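Extracellular ligand-binding receptor (Rhodopseudomonas palustris, PDB 4F06) probably serves as the solute-binding protein of an ABC transporter, capturing benzoate derivatives from lignin breakdown such as p-hydroxybenzoic acid. Local coordinates at residues D30-E35 / L294-I299; Q65-I68 / K72-Y75; S107-K112 / I116-F121; E300-S303 / D309-I312; M318-P323 / V327-E332. All blocks are in the same frame, centred on the assembly; numbering follows the deposited sequence.

Interaction 1 of 5, residues D30-E35 / L294-I299. With PHB (p-hydroxybenzoic acid), chain C.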
# COMPACT_ATOMS: atom_id res chain seq x y z
N ASP A 30 -15.83 0.18 6.99
CA ASP A 30 -17.24 -0.24 7.05
C ASP A 30 -17.34 -1.75 7.15
O ASP A 30 -18.24 -2.27 7.82
CB ASP A 30 -18.01 0.25 5.81
CG ASP A 30 -18.30 1.73 5.82
OD1 ASP A 30 -18.15 2.37 6.87
OD2 ASP A 30 -18.76 2.26 4.75
N ALA A 31 -16.45 -2.47 6.47
CA ALA A 31 -16.45 -3.93 6.56
C ALA A 31 -16.10 -4.38 7.99
O ALA A 31 -16.74 -5.31 8.55
CB ALA A 31 -15.48 -4.55 5.55
N TRP A 32 -15.10 -3.74 8.59
CA TRP A 32 -14.75 -4.03 9.97
C TRP A 32 -15.94 -3.84 10.90
O TRP A 32 -16.22 -4.71 11.73
CB TRP A 32 -13.54 -3.14 10.39
CG TRP A 32 -13.20 -3.42 11.82
CD1 TRP A 32 -13.65 -2.71 12.93
CD2 TRP A 32 -12.44 -4.54 12.33
NE1 TRP A 32 -13.16 -3.30 14.09
CE2 TRP A 32 -12.45 -4.42 13.78
CE3 TRP A 32 -11.76 -5.60 11.73
CZ2 TRP A 32 -11.84 -5.37 14.61
CZ3 TRP A 32 -11.16 -6.55 12.57
CH2 TRP A 32 -11.20 -6.42 13.96
N VAL A 33 -16.62 -2.71 10.78
CA VAL A 33 -17.78 -2.41 11.61
C VAL A 33 -18.93 -3.35 11.31
O VAL A 33 -19.68 -3.75 12.22
CB VAL A 33 -18.15 -0.90 11.46
CG1 VAL A 33 -19.44 -0.60 12.18
CG2 VAL A 33 -17.01 -0.03 11.99
N ALA A 34 -19.10 -3.75 10.06
CA ALA A 34 -20.19 -4.71 9.73
C ALA A 34 -20.00 -6.00 10.50
O ALA A 34 -20.99 -6.63 10.89
CB ALA A 34 -20.23 -4.98 8.23
N GLU A 35 -18.75 -6.42 10.71
CA GLU A 35 -18.47 -7.64 11.44
C GLU A 35 -18.43 -7.42 12.95
O GLU A 35 -18.86 -8.30 13.71
CB GLU A 35 -17.14 -8.23 10.93
CG GLU A 35 -16.68 -9.50 11.62
CD GLU A 35 -17.53 -10.70 11.35
OE1 GLU A 35 -18.37 -10.66 10.43
OE2 GLU A 35 -17.38 -11.73 12.04
N LEU A 294 -6.48 -2.71 14.82
CA LEU A 294 -5.47 -2.18 15.77
C LEU A 294 -6.05 -1.06 16.61
O LEU A 294 -5.75 -0.94 17.81
CB LEU A 294 -4.22 -1.68 15.04
CG LEU A 294 -3.46 -2.76 14.27
CD1 LEU A 294 -2.12 -2.23 13.84
CD2 LEU A 294 -3.24 -4.01 15.12
N ILE A 295 -6.87 -0.19 16.01
CA ILE A 295 -7.50 0.89 16.77
C ILE A 295 -8.42 0.32 17.85
O ILE A 295 -8.38 0.80 18.99
CB ILE A 295 -8.23 1.87 15.84
CG1 ILE A 295 -7.17 2.58 14.97
CG2 ILE A 295 -9.12 2.84 16.64
CD1 ILE A 295 -7.76 3.31 13.79
N TYR A 296 -9.20 -0.71 17.52
CA TYR A 296 -10.06 -1.34 18.54
C TYR A 296 -9.19 -1.93 19.65
O TYR A 296 -9.52 -1.81 20.84
CB TYR A 296 -10.97 -2.40 17.91
CG TYR A 296 -12.22 -1.78 17.28
CD1 TYR A 296 -12.19 -0.58 16.55
CD2 TYR A 296 -13.43 -2.46 17.35
CE1 TYR A 296 -13.36 -0.07 15.98
CE2 TYR A 296 -14.58 -1.97 16.77
CZ TYR A 296 -14.54 -0.79 16.07
OH TYR A 296 -15.64 -0.27 15.48
N LYS A 297 -8.08 -2.58 19.29
CA LYS A 297 -7.19 -3.12 20.33
C LYS A 297 -6.64 -1.99 21.23
O LYS A 297 -6.56 -2.16 22.45
CB LYS A 297 -6.02 -3.88 19.67
CG LYS A 297 -5.03 -4.42 20.69
CD LYS A 297 -5.56 -5.54 21.53
CE LYS A 297 -4.42 -6.12 22.36
NZ LYS A 297 -4.96 -7.29 23.09
N MSE A 298 -6.23 -0.88 20.63
CA MSE A 298 -5.66 0.23 21.41
C MSE A 298 -6.71 0.82 22.35
O MSE A 298 -6.41 1.10 23.51
CB MSE A 298 -5.10 1.33 20.49
CG MSE A 298 -3.82 0.86 19.83
SE MSE A 298 -2.73 2.12 18.88
CE MSE A 298 -4.01 2.37 17.43
N ILE A 299 -7.95 0.98 21.87
CA ILE A 299 -9.02 1.45 22.75
C ILE A 299 -9.27 0.46 23.89
O ILE A 299 -9.41 0.89 25.02
CB ILE A 299 -10.29 1.74 21.90
CG1 ILE A 299 -10.01 2.92 20.94
CG2 ILE A 299 -11.49 2.04 22.77
CD1 ILE A 299 -11.07 3.11 19.86
C1' PHB C . -12.41 -5.67 19.13
O1' PHB C . -12.57 -4.87 20.12
O2' PHB C . -13.31 -6.11 18.38
C1 PHB C . -11.08 -6.23 18.87
C2 PHB C . -10.94 -7.15 17.80
C3 PHB C . -9.71 -7.72 17.55
C4 PHB C . -8.62 -7.34 18.35
C5 PHB C . -8.76 -6.39 19.39
C6 PHB C . -10.02 -5.83 19.67
O4 PHB C . -7.42 -7.91 18.06
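Trp32 meets Tyr296 in a T-shaped (edge-to-face) pair between helix 19-36 and helix 283-301. The pyrrole edge of the indole does the touching: NE1 stands over the centre of the phenol ring, 3.3 Å from Tyr296 CE2, with the planes turned 87° apart. The five-membered ring and the phenol ring have centroids 4.4 Å apart. Beside this pair Val33 CG2 lies 3.8 Å from Tyr296 OH.

The same two aromatics border a bound p-hydroxybenzoic acid. Trp32 CZ2 approaches ligand C2 at 3.8 Å with the edge of its benzo ring. Tyr296 offers CB, 3.7 Å from ligand O1', and the ligand carboxylate lies at the edge of its phenol ring. One residue on, Lys297 CB packs 3.7 Å from ligand C5.

In the next shell, Tyr289 meets Trp32 edge-to-face and Gly37 O hydrogen-bonds Tyr296 OH, anchoring the far end of the phenol. Trp32 reaches across because its CG is anti to the backbone N (chi1 179°). The indole N-H is thereby aimed at an aromatic pi cloud, which suggests a weakly polar attraction between the helices, while the rings present carbon edges to the ligand.

Interaction 2 of 5, residues Q65-I68 / K72-Y75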
# COMPACT_ATOMS: atom_id res chain seq x y z
N GLN A 65 -4.31 18.59 12.27
CA GLN A 65 -4.47 19.51 13.40
C GLN A 65 -5.95 19.83 13.64
O GLN A 65 -6.36 19.90 14.80
CB GLN A 65 -3.67 20.79 13.16
CG GLN A 65 -2.19 20.51 13.23
CD GLN A 65 -1.31 21.66 12.84
OE1 GLN A 65 -1.71 22.53 12.04
NE2 GLN A 65 -0.10 21.70 13.43
N GLU A 66 -6.75 20.02 12.59
CA GLU A 66 -8.18 20.26 12.79
C GLU A 66 -8.85 19.05 13.44
O GLU A 66 -9.73 19.18 14.30
CB GLU A 66 -8.87 20.59 11.45
CG GLU A 66 -10.38 20.86 11.57
CD GLU A 66 -11.41 19.67 11.36
OE1 GLU A 66 -11.13 18.53 10.96
OE2 GLU A 66 -12.63 19.89 11.58
N LEU A 67 -8.49 17.85 12.98
CA LEU A 67 -9.10 16.65 13.58
C LEU A 67 -8.72 16.53 15.08
O LEU A 67 -9.56 16.19 15.90
CB LEU A 67 -8.65 15.39 12.85
CG LEU A 67 -9.30 15.21 11.47
CD1 LEU A 67 -8.45 14.29 10.58
CD2 LEU A 67 -10.72 14.71 11.66
N ILE A 68 -7.46 16.84 15.42
CA ILE A 68 -7.01 16.78 16.81
C ILE A 68 -7.74 17.84 17.66
O ILE A 68 -8.22 17.53 18.77
CB ILE A 68 -5.48 16.98 16.89
CG1 ILE A 68 -4.75 15.73 16.33
CG2 ILE A 68 -4.97 17.24 18.32
CD1 ILE A 68 -3.30 15.95 15.95
N LYS A 72 -11.31 16.43 18.36
CA LYS A 72 -10.74 15.83 19.57
C LYS A 72 -10.50 14.34 19.36
O LYS A 72 -10.70 13.51 20.25
CB LYS A 72 -11.64 16.09 20.83
CG LYS A 72 -11.83 17.59 21.08
CD LYS A 72 -12.68 17.91 22.31
CE LYS A 72 -12.52 19.37 22.69
NZ LYS A 72 -12.80 20.25 21.52
N VAL A 73 -10.00 13.99 18.17
CA VAL A 73 -9.76 12.58 17.90
C VAL A 73 -8.69 12.00 18.82
O VAL A 73 -7.73 12.69 19.18
CB VAL A 73 -9.35 12.32 16.42
CG1 VAL A 73 -10.42 12.84 15.47
CG2 VAL A 73 -7.97 12.88 16.02
N GLN A 74 -8.89 10.74 19.19
CA GLN A 74 -7.87 10.03 19.96
C GLN A 74 -6.85 9.35 19.07
O GLN A 74 -5.74 9.00 19.53
CB GLN A 74 -8.48 9.02 20.91
CG GLN A 74 -9.16 9.62 22.11
CD GLN A 74 -9.42 8.57 23.17
OE1 GLN A 74 -8.70 7.59 23.24
NE2 GLN A 74 -10.41 8.78 24.00
N TYR A 75 -7.19 9.11 17.78
CA TYR A 75 -6.35 8.37 16.83
C TYR A 75 -6.50 9.03 15.47
O TYR A 75 -7.58 9.52 15.14
CB TYR A 75 -6.81 6.89 16.71
CG TYR A 75 -6.71 6.17 18.04
CD1 TYR A 75 -5.50 5.62 18.47
CD2 TYR A 75 -7.80 6.17 18.90
CE1 TYR A 75 -5.39 5.07 19.75
CE2 TYR A 75 -7.71 5.62 20.16
CZ TYR A 75 -6.50 5.09 20.59
OH TYR A 75 -6.32 4.57 21.87
O HOH W 1 -7.18 15.21 20.20
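The flat group at the centre of this contact is the Leu67 carbonyl, which Val73 N approaches from a position tilted 32° from its plane. That hydrogen bond, 3.2 Å from Val73 N to Leu67 O, is nearly straight at the hydrogen (174°). It belongs to the turn that ends helix 57-69 and leads into strand 75-78, within the beta-alpha-beta crossover that joins strand 43-51 to strand 75-78 past strand 5-12 of the N-terminal sheet. The turn is made at Lys72, the first residue to leave helical geometry, with a positive phi of 55°.

Both methyls of Val73 gather round the same carbonyl, CG1 standing 3.5 Å from Leu67 O. CG1 also packs against Leu67 CB at 4.1 Å, and CG2 faces Ile68 CG1 more loosely. On the sheet side, Leu67 rests on Ile11 and Val48, and Val73 on Lys7, tying the helix end to strands 5-12 and 43-51.

The next carbonyl along, that of Ile68, receives a CA-H...O contact from Lys72 CA at 3.1 Å. A water bridges the two backbones, donating to Ile68 O at 2.9 Å and to Val73 O at 2.8 Å.

Interaction 3 of 5, residues S107-K112 / I116-F121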
# COMPACT_ATOMS: atom_id res chain seq x y z
N SER A 107 9.90 3.42 3.83
CA SER A 107 10.32 2.70 5.06
C SER A 107 10.48 3.63 6.24
O SER A 107 10.03 3.31 7.34
CB SER A 107 11.64 1.95 4.83
OG SER A 107 11.46 0.81 4.02
N SER A 108 11.12 4.78 6.05
CA SER A 108 11.47 5.64 7.18
C SER A 108 10.28 6.30 7.86
O SER A 108 10.47 6.91 8.91
CB SER A 108 12.47 6.71 6.76
OG SER A 108 11.85 7.56 5.80
N ILE A 109 9.06 6.21 7.31
CA ILE A 109 7.93 6.89 7.96
C ILE A 109 7.81 6.43 9.42
O ILE A 109 7.54 7.24 10.29
CB ILE A 109 6.64 6.63 7.18
CG1 ILE A 109 6.69 7.33 5.81
CG2 ILE A 109 5.42 7.08 8.00
CD1 ILE A 109 5.52 6.98 4.89
N THR A 110 7.96 5.13 9.71
CA THR A 110 7.76 4.65 11.09
C THR A 110 8.82 5.21 12.04
O THR A 110 8.57 5.24 13.24
CB THR A 110 7.72 3.11 11.15
OG1 THR A 110 8.91 2.61 10.52
CG2 THR A 110 6.49 2.53 10.47
N GLU A 111 9.97 5.63 11.51
CA GLU A 111 11.03 6.18 12.35
C GLU A 111 10.75 7.62 12.76
O GLU A 111 11.49 8.16 13.57
CB GLU A 111 12.40 6.12 11.63
CG GLU A 111 12.83 4.68 11.32
CD GLU A 111 14.12 4.72 10.52
OE1 GLU A 111 14.13 5.27 9.36
OE2 GLU A 111 15.12 4.21 11.02
N LYS A 112 9.70 8.24 12.22
CA LYS A 112 9.48 9.67 12.46
C LYS A 112 8.60 9.95 13.69
O LYS A 112 8.42 11.11 14.07
CB LYS A 112 8.80 10.33 11.23
CG LYS A 112 9.57 10.13 9.94
CD LYS A 112 10.97 10.69 10.00
CE LYS A 112 11.64 10.50 8.65
NZ LYS A 112 13.01 11.06 8.62
N ILE A 116 3.52 5.84 15.53
CA ILE A 116 3.03 5.38 14.26
C ILE A 116 3.06 3.83 14.21
O ILE A 116 4.04 3.19 14.65
CB ILE A 116 3.94 5.90 13.11
CG1 ILE A 116 3.73 7.39 12.96
CG2 ILE A 116 3.62 5.17 11.80
CD1 ILE A 116 4.75 8.05 12.06
N VAL A 117 1.98 3.24 13.71
CA VAL A 117 1.99 1.83 13.32
C VAL A 117 1.45 1.72 11.92
O VAL A 117 0.57 2.49 11.57
CB VAL A 117 1.22 0.97 14.36
CG1 VAL A 117 -0.25 1.41 14.47
CG2 VAL A 117 1.34 -0.54 14.09
N ARG A 118 1.98 0.81 11.11
CA ARG A 118 1.61 0.77 9.69
C ARG A 118 1.02 -0.59 9.34
O ARG A 118 1.65 -1.62 9.59
CB ARG A 118 2.84 1.09 8.81
CG ARG A 118 2.55 0.94 7.32
CD ARG A 118 3.52 1.73 6.45
NE ARG A 118 4.92 1.52 6.86
CZ ARG A 118 5.92 2.33 6.46
NH1 ARG A 118 5.63 3.35 5.61
NH2 ARG A 118 7.16 2.14 6.90
N THR A 119 -0.18 -0.58 8.71
CA THR A 119 -0.87 -1.83 8.33
C THR A 119 -0.92 -1.98 6.81
O THR A 119 -1.64 -2.89 6.32
CB THR A 119 -2.30 -1.87 8.90
OG1 THR A 119 -2.98 -0.70 8.46
CG2 THR A 119 -2.28 -1.92 10.43
N SER A 120 -0.14 -1.19 6.08
CA SER A 120 -0.14 -1.32 4.63
C SER A 120 1.03 -2.20 4.19
O SER A 120 0.89 -3.44 4.18
CB SER A 120 -0.15 0.05 3.95
OG SER A 120 0.99 0.82 4.39
N PHE A 121 2.20 -1.60 3.88
CA PHE A 121 3.34 -2.32 3.27
C PHE A 121 4.45 -1.31 3.21
O PHE A 121 4.23 -0.10 3.36
CB PHE A 121 2.99 -2.87 1.85
CG PHE A 121 2.49 -1.79 0.88
CD1 PHE A 121 1.13 -1.40 0.97
CD2 PHE A 121 3.32 -1.19 -0.06
CE1 PHE A 121 0.62 -0.43 0.08
CE2 PHE A 121 2.81 -0.23 -0.95
CZ PHE A 121 1.48 0.16 -0.85
O HOH W 2 8.62 0.48 8.63
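Arg118 NH2 is held by the carbonyl oxygen of Ser107 and by an ordered water, among others. It donates to Ser107 O over 3.1 Å, a bent bond (136° at the hydrogen) that reaches the oxygen from above the carbonyl plane although the oxygen lies close to the guanidinium plane. The bond from Arg118 NH2 to the water is shorter, 2.8 Å, and Thr110 OG1 is hydrogen-bonded to that same water, so a side chain of the turn is linked to the arginine indirectly. Ala104 O and Thr106 O take up NH1, and His335 ND1 pairs with NE; together these partners fix the rotation of the guanidinium.

Strand 116-118 is the outermost strand at one side of the mixed sheet in the N-terminal lobe. The 3-10 turn 107-111 belongs to the loop that brings the chain there from strand 99-101, and Arg118 spans from strand to turn, its chain extended as far as a bend at chi3 (48°). Residues of the cleft-bound p-hydroxybenzoic acid pocket lie on both connected loops: Ala104 and Ala105 before the turn, Phe121 after the strand.

Carbon completes the contact. Thr110 CG2 sits 3.7 Å from Arg118 NH2, and the Ile109 side chain crosses that of Arg118 at about a right angle, bringing CD1 to 3.7 Å from Arg118 NH1. Nearer the start of the strand, Ile116 CD1 lies 3.4 Å from Ile109 O, while Ile116 CG2 meets Thr110 CG2 at 4.1 Å.

Interaction 4 of 5, residues E300-S303 / D309-I312. With PHB (p-hydroxybenzoic acid), chain C.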
# COMPACT_ATOMS: atom_id res chain seq x y z
N GLU A 300 -9.30 -0.85 23.63
CA GLU A 300 -9.49 -1.80 24.74
C GLU A 300 -8.34 -1.70 25.73
O GLU A 300 -8.56 -1.66 26.96
CB GLU A 300 -9.59 -3.26 24.26
CG GLU A 300 -10.85 -3.55 23.50
CD GLU A 300 -11.16 -5.01 23.27
OE1 GLU A 300 -10.28 -5.92 23.34
OE2 GLU A 300 -12.33 -5.23 23.00
N ALA A 301 -7.11 -1.65 25.22
CA ALA A 301 -5.95 -1.67 26.11
C ALA A 301 -5.93 -0.45 27.02
O ALA A 301 -5.39 -0.53 28.13
CB ALA A 301 -4.68 -1.69 25.28
N THR A 302 -6.46 0.68 26.55
CA THR A 302 -6.42 1.93 27.28
C THR A 302 -7.75 2.23 27.95
O THR A 302 -7.93 3.32 28.53
CB THR A 302 -6.05 3.11 26.35
OG1 THR A 302 -7.05 3.18 25.31
CG2 THR A 302 -4.67 2.94 25.76
N SER A 303 -8.72 1.31 27.88
CA SER A 303 -10.07 1.54 28.45
C SER A 303 -10.71 2.83 27.90
O SER A 303 -11.47 3.52 28.58
CB SER A 303 -10.00 1.56 29.98
OG SER A 303 -9.48 0.34 30.44
N ASP A 309 1.29 5.79 24.88
CA ASP A 309 2.35 4.81 25.20
C ASP A 309 1.74 3.42 25.42
O ASP A 309 2.27 2.42 24.92
CB ASP A 309 3.10 5.23 26.50
CG ASP A 309 4.05 6.40 26.31
OD1 ASP A 309 4.33 6.83 25.18
OD2 ASP A 309 4.57 6.90 27.34
N LYS A 310 0.63 3.34 26.15
CA LYS A 310 -0.01 2.06 26.45
C LYS A 310 -0.65 1.51 25.16
O LYS A 310 -0.57 0.31 24.87
CB LYS A 310 -1.07 2.25 27.53
CG LYS A 310 -1.70 0.94 27.98
CD LYS A 310 -2.57 1.08 29.23
CE LYS A 310 -1.84 1.63 30.43
NZ LYS A 310 -2.82 1.66 31.54
N ALA A 311 -1.24 2.39 24.33
CA ALA A 311 -1.89 1.95 23.09
C ALA A 311 -0.85 1.32 22.15
O ALA A 311 -1.07 0.21 21.62
CB ALA A 311 -2.54 3.15 22.40
N ILE A 312 0.28 1.99 21.94
CA ILE A 312 1.29 1.46 21.03
C ILE A 312 1.88 0.18 21.61
O ILE A 312 2.16 -0.77 20.83
CB ILE A 312 2.35 2.53 20.73
CG1 ILE A 312 1.75 3.61 19.85
CG2 ILE A 312 3.64 1.94 20.18
CD1 ILE A 312 1.55 3.19 18.38
C1' PHB C . -12.41 -5.67 19.13
O1' PHB C . -12.57 -4.87 20.12
O2' PHB C . -13.31 -6.11 18.38
C1 PHB C . -11.08 -6.23 18.87
C2 PHB C . -10.94 -7.15 17.80
C3 PHB C . -9.71 -7.72 17.55
C4 PHB C . -8.62 -7.34 18.35
C5 PHB C . -8.76 -6.39 19.39
C6 PHB C . -10.02 -5.83 19.67
O4 PHB C . -7.42 -7.91 18.06
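Lys310 begins the contact with its aliphatic stem, laid along the end of helix 283-301. Its CB is 4.1 Å from Thr302 CG2, and the chain then runs out to CD, 3.4 Å from Ala301 O. A bend at chi3 (-59°) follows this extended start. The ammonium group has a long, weak ion pair with Asp307, in the short connection between the two helices.

Ala311 comes next, and with Thr302 forms the buried part of the interface. Thr302 CG2 fits against it, 4.0 Å from Ala311 CB and 3.8 Å from Ala311 N. Tyr75 of the N-terminal sheet packs on both Thr302 and Ala311, closing this small apolar junction.

With chi1 at 59° the Thr302 hydroxyl turns back to bond Met298 O in the last helical turn, and the methyl is left facing Ala311. Just beyond, Ser303 has positive phi and ends the helix in a Schellman motif; one of its bonds runs from Ser303 N to Glu300 O over 3.1 Å. The chain can then reverse through a short loop into helix 308-315.

Glu300 faces another way and is modelled in two conformations, in one of which OE2 lies 2.9 Å from O1' of the p-hydroxybenzoic acid beside this helix. The chemistry is thus divided: the joint between the helices relies on methyl and methylene packing, while the polar groups of this last turn go to the Schellman cap and, through Glu300, to the edge of the ligand pocket.

Interaction 5 of 5, residues M318-P323 / V327-E332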
# COMPACT_ATOMS: atom_id res chain seq x y z
N MSE A 318 1.60 -7.97 18.08
CA MSE A 318 0.31 -8.61 17.83
C MSE A 318 0.42 -9.45 16.56
O MSE A 318 1.00 -9.00 15.58
CB MSE A 318 -0.74 -7.53 17.58
CG MSE A 318 -2.13 -7.94 17.90
SE MSE A 318 -3.12 -6.22 18.03
CE MSE A 318 -4.05 -6.72 16.46
N LYS A 319 -0.13 -10.65 16.60
CA LYS A 319 -0.18 -11.58 15.44
C LYS A 319 -1.63 -11.95 15.17
O LYS A 319 -2.39 -12.20 16.12
CB LYS A 319 0.60 -12.84 15.75
CG LYS A 319 2.05 -12.68 16.12
CD LYS A 319 2.77 -14.02 16.37
CE LYS A 319 4.21 -13.74 16.80
NZ LYS A 319 5.08 -14.94 16.70
N TRP A 320 -2.03 -12.00 13.89
CA TRP A 320 -3.39 -12.41 13.57
C TRP A 320 -3.45 -12.85 12.12
O TRP A 320 -2.47 -12.75 11.38
CB TRP A 320 -4.42 -11.30 13.90
CG TRP A 320 -4.35 -10.10 12.96
CD1 TRP A 320 -5.19 -9.82 11.88
CD2 TRP A 320 -3.39 -8.98 13.00
NE1 TRP A 320 -4.85 -8.61 11.30
CE2 TRP A 320 -3.75 -8.07 11.92
CE3 TRP A 320 -2.27 -8.67 13.81
CZ2 TRP A 320 -3.02 -6.91 11.68
CZ3 TRP A 320 -1.56 -7.49 13.54
CH2 TRP A 320 -1.94 -6.64 12.50
N VAL A 321 -4.60 -13.39 11.71
CA VAL A 321 -4.83 -13.74 10.32
C VAL A 321 -5.66 -12.63 9.64
O VAL A 321 -6.81 -12.40 10.00
CB VAL A 321 -5.52 -15.11 10.13
CG1 VAL A 321 -5.54 -15.47 8.65
CG2 VAL A 321 -4.82 -16.21 10.96
N SER A 322 -4.99 -11.88 8.78
CA SER A 322 -5.63 -10.84 7.96
C SER A 322 -6.31 -11.49 6.75
O SER A 322 -5.91 -12.58 6.34
CB SER A 322 -4.49 -9.90 7.51
OG SER A 322 -4.92 -8.98 6.51
N PRO A 323 -7.22 -10.78 6.10
CA PRO A 323 -7.69 -11.25 4.78
C PRO A 323 -6.53 -11.50 3.82
O PRO A 323 -6.63 -12.33 2.92
CB PRO A 323 -8.59 -10.11 4.31
CG PRO A 323 -9.15 -9.57 5.61
CD PRO A 323 -7.98 -9.60 6.56
N VAL A 327 -0.25 -12.18 9.55
CA VAL A 327 0.50 -10.92 9.70
C VAL A 327 0.86 -10.71 11.15
O VAL A 327 0.30 -11.34 12.06
CB VAL A 327 -0.29 -9.71 9.18
CG1 VAL A 327 -0.56 -9.81 7.68
CG2 VAL A 327 -1.57 -9.50 9.98
N SER A 328 1.79 -9.79 11.39
CA SER A 328 2.07 -9.36 12.75
C SER A 328 2.61 -7.95 12.73
O SER A 328 3.09 -7.50 11.67
CB SER A 328 3.09 -10.30 13.44
OG SER A 328 4.30 -10.33 12.69
N ILE A 329 2.57 -7.26 13.86
CA ILE A 329 3.26 -5.95 13.94
C ILE A 329 4.62 -6.17 14.60
O ILE A 329 4.71 -6.58 15.78
CB ILE A 329 2.43 -4.95 14.77
CG1 ILE A 329 1.07 -4.66 14.11
CG2 ILE A 329 3.25 -3.67 14.93
CD1 ILE A 329 1.17 -4.14 12.66
N ASP A 330 5.68 -5.93 13.86
CA ASP A 330 7.03 -6.07 14.40
C ASP A 330 7.25 -5.02 15.48
O ASP A 330 7.10 -3.86 15.20
CB ASP A 330 8.04 -5.92 13.26
CG ASP A 330 9.45 -6.33 13.68
OD1 ASP A 330 9.88 -5.91 14.74
OD2 ASP A 330 10.13 -7.10 12.99
N PRO A 331 7.61 -5.43 16.73
CA PRO A 331 7.78 -4.37 17.77
C PRO A 331 8.93 -3.43 17.48
O PRO A 331 8.92 -2.29 17.95
CB PRO A 331 8.14 -5.17 19.06
CG PRO A 331 7.60 -6.52 18.81
CD PRO A 331 7.73 -6.78 17.30
N GLU A 332 9.95 -3.88 16.76
CA GLU A 332 11.07 -3.01 16.55
C GLU A 332 10.69 -1.86 15.60
O GLU A 332 10.96 -0.69 15.89
CB GLU A 332 12.23 -3.82 16.04
CG GLU A 332 13.36 -2.92 15.71
CD GLU A 332 14.66 -3.64 15.71
OE1 GLU A 332 14.67 -4.88 15.75
OE2 GLU A 332 15.65 -2.92 15.66
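Trp320 and Val327 face each other across a beta hairpin, strand 319-322 against strand 327-329, with a valine methyl set on the indole. Val327 CG2 lies 3.4 Å from the centroid of the Trp320 six-membered ring and 19° off its normal, a CH-pi contact over the face. Packing is tight here, for Val327 CG2 comes within 3.2 Å of Trp320 CE2. The indole is folded back over its partner strand because CG sits between the backbone N and the carbonyl carbon (chi1 71°). Ile329 meets the ring differently, bringing CG1 to its edge, 3.9 Å from Trp320 CZ3. The other methyl of the valine, CG1, joins CG2 in packing against Ser322 CB.

Backbone bonds set this register. Trp320 and Val327 form an antiparallel hydrogen-bonded pair, Trp320 N to Val327 O at 3.0 Å and Val327 N to Trp320 O at 2.9 Å. Lys319 and Ser328, a non-hydrogen-bonded pair, put their side chains on the other face, where Lys319 CG touches Ser328 CB at 3.7 Å. The strand directions lie at 138°, well short of exactly antiparallel.

Asp290 of helix 283-301 steadies the tryptophan side, accepting from Trp320 NE1 with OD1 and hydrogen-bonding Ser322 OG with OD2. The hairpin continues into the C-terminal sheet through strand 336-348, and Met318, present as selenomethionine, lines at its start the p-hydroxybenzoic acid pocket that also holds Trp32 and Tyr296. Past the strand an Asx turn closes with Asp330 OD1 accepting from Glu332 N at 2.9 Å.

How the interactions relate
Helix 283-301 is the common element: interactions 1 and 4 both use it, and interactions 3 and 5 press on its Leu294 through Val117 and Thr119 and through Trp320 and Ile329. Interactions 1 and 3 are buried, yet interaction 1 depends on aromatic rings and interaction 3 on an arginine held at several atoms. Interactions 2, 4 and 5 are only partly buried. Two of these lie at helix ends: interaction 2 relies on backbone and water bonds, interaction 4 on small apolar groups, and Tyr75 links both to interaction 1. Interaction 5 alone is a strand pairing. The pocket containing Trp32, Glu300 and Met318 draws on interactions 1, 4 and 5, whereas interaction 3 adjoins the other ligand.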